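Local coordinates for protein AlkD2 (Streptococcus mutans, PDB 6M9M) that is of unknown function but binds inosine-5'-monophosphate and belongs to the HEAT-like repeat family of DNA glycosylases, at residues K105-L108 with P109-E113. Residues are numbered along the deposited sequence; the frame is centred on the assembly and turned at random. Where two conformers were deposited one is given.
Sequences KKAL and PIIDE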
loop_
_atom_site.group_PDB
_atom_site.type_symbol
_atom_site.label_atom_id
_atom_site.label_comp_id
_atom_site.label_asym_id
_atom_site.label_seq_id
_atom_site.Cartn_x
_atom_site.Cartn_y
_atom_site.Cartn_z
ATOM N N LYS A 105 -2.117 -14.849 -4.147
ATOM C CA LYS A 105 -1.982 -15.434 -5.477
ATOM C C LYS A 105 -3.090 -14.954 -6.405
ATOM O O LYS A 105 -2.822 -14.575 -7.551
ATOM C CB LYS A 105 -1.946 -16.956 -5.407
ATOM C CG LYS A 105 -1.672 -17.639 -6.768
ATOM C CD LYS A 105 -1.562 -19.141 -6.580
ATOM C CE LYS A 105 -1.309 -19.875 -7.888
ATOM N NZ LYS A 105 -2.451 -19.783 -8.834
ATOM N N LYS A 106 -4.337 -14.937 -5.925
ATOM C CA LYS A 106 -5.441 -14.470 -6.752
ATOM C C LYS A 106 -5.341 -12.986 -7.065
ATOM O O LYS A 106 -5.888 -12.543 -8.077
ATOM C CB LYS A 106 -6.777 -14.807 -6.099
ATOM C CG LYS A 106 -7.125 -16.292 -6.166
ATOM C CD LYS A 106 -8.447 -16.595 -5.478
ATOM C CE LYS A 106 -8.844 -18.055 -5.649
ATOM N NZ LYS A 106 -10.227 -18.344 -5.195
ATOM N N ALA A 107 -4.633 -12.222 -6.238
ATOM C CA ALA A 107 -4.478 -10.789 -6.411
ATOM C C ALA A 107 -3.375 -10.403 -7.391
ATOM O O ALA A 107 -3.248 -9.215 -7.701
ATOM C CB ALA A 107 -4.159 -10.142 -5.059
ATOM N N LEU A 108 -2.585 -11.348 -7.900
ATOM C CA LEU A 108 -1.419 -10.988 -8.700
ATOM C C LEU A 108 -1.745 -10.053 -9.866
ATOM O O LEU A 108 -0.974 -9.104 -10.097
ATOM C CB LEU A 108 -0.697 -12.237 -9.219
ATOM C CG LEU A 108 -0.016 -13.091 -8.148
ATOM C CD1 LEU A 108 0.503 -14.362 -8.820
ATOM C CD2 LEU A 108 1.121 -12.354 -7.474
ATOM N N PRO A 109 -2.823 -10.245 -10.633
ATOM C CA PRO A 109 -3.065 -9.302 -11.743
ATOM C C PRO A 109 -3.282 -7.877 -11.274
ATOM O O PRO A 109 -2.890 -6.925 -11.966
ATOM C CB PRO A 109 -4.310 -9.876 -12.433
ATOM C CG PRO A 109 -4.286 -11.349 -12.087
ATOM C CD PRO A 109 -3.766 -11.385 -10.675
ATOM N N ILE A 110 -3.902 -7.699 -10.105
ATOM C CA ILE A 110 -4.126 -6.364 -9.567
ATOM C C ILE A 110 -2.824 -5.771 -9.040
ATOM O O ILE A 110 -2.542 -4.588 -9.243
ATOM C CB ILE A 110 -5.216 -6.420 -8.482
ATOM C CG1 ILE A 110 -6.524 -6.977 -9.028
ATOM C CG2 ILE A 110 -5.410 -5.060 -7.863
ATOM C CD1 ILE A 110 -7.077 -6.247 -10.166
ATOM N N ILE A 111 -2.031 -6.573 -8.330
ATOM C CA ILE A 111 -0.704 -6.140 -7.916
ATOM C C ILE A 111 0.068 -5.630 -9.131
ATOM O O ILE A 111 0.643 -4.531 -9.119
ATOM C CB ILE A 111 0.018 -7.288 -7.191
ATOM C CG1 ILE A 111 -0.692 -7.617 -5.869
ATOM C CG2 ILE A 111 1.472 -6.933 -6.933
ATOM C CD1 ILE A 111 -0.258 -8.916 -5.246
ATOM N N ASP A 112 0.068 -6.408 -10.215
ATOM C CA ASP A 112 0.827 -6.008 -11.396
ATOM C C ASP A 112 0.266 -4.726 -12.000
ATOM O O ASP A 112 1.019 -3.865 -12.463
ATOM C CB ASP A 112 0.847 -7.169 -12.397
ATOM C CG ASP A 112 1.694 -8.337 -11.899
ATOM O OD1 ASP A 112 2.580 -8.087 -11.059
ATOM O OD2 ASP A 112 1.481 -9.495 -12.319
ATOM N N GLU A 113 -1.054 -4.577 -12.004
ATOM C CA GLU A 113 -1.673 -3.354 -12.506
ATOM C C GLU A 113 -1.250 -2.138 -11.690
ATOM O O GLU A 113 -0.881 -1.101 -12.248
ATOM C CB GLU A 113 -3.184 -3.559 -12.475
ATOM C CG GLU A 113 -4.043 -2.428 -12.905
ATOM C CD GLU A 113 -5.507 -2.870 -12.927
ATOM O OE1 GLU A 113 -6.197 -2.712 -11.903
ATOM O OE2 GLU A 113 -5.955 -3.426 -13.951
#
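P109 lies with its ring beside L108, its bonded neighbour, P109 CD being 3.5 Å from L108 CB. Lacking an amide hydrogen, P109 donates no backbone bond, which is readily tolerated in the first turn of a helix; the chain before it makes a type I turn from K105 to L108. I110 N reaches A107 O at 2.9 Å, but its N-H...O angle of 123° marks this bond as weak. The main bond to that oxygen comes from I111 N, 3.0 Å from A107 O and nearly straight at 171°, the i to i+4 pattern of an alpha-helix. The I111 side chain returns toward the turn: with CG1 beside its own backbone N (chi1 -66°) and the chain then extended, I111 CD1 lies 4.1 Å from A107 CB and 4.3 Å from L108 CD2. D112 N repeats the helical pattern with L108 O at 2.9 Å, while D112 OD1 forms a salt bridge to R149 of helix 143-151. E113 N bonds to P109 O, the next such step, and E113 OE1 makes a salt bridge with R76 of helix 69-79. The turn, in the loop after helix 85-102, leads into helix 108-115; A107 and I111 both pack on C99 and I110 on F98 of the former, whereas L108 leans on Y138 and F139 of a loop.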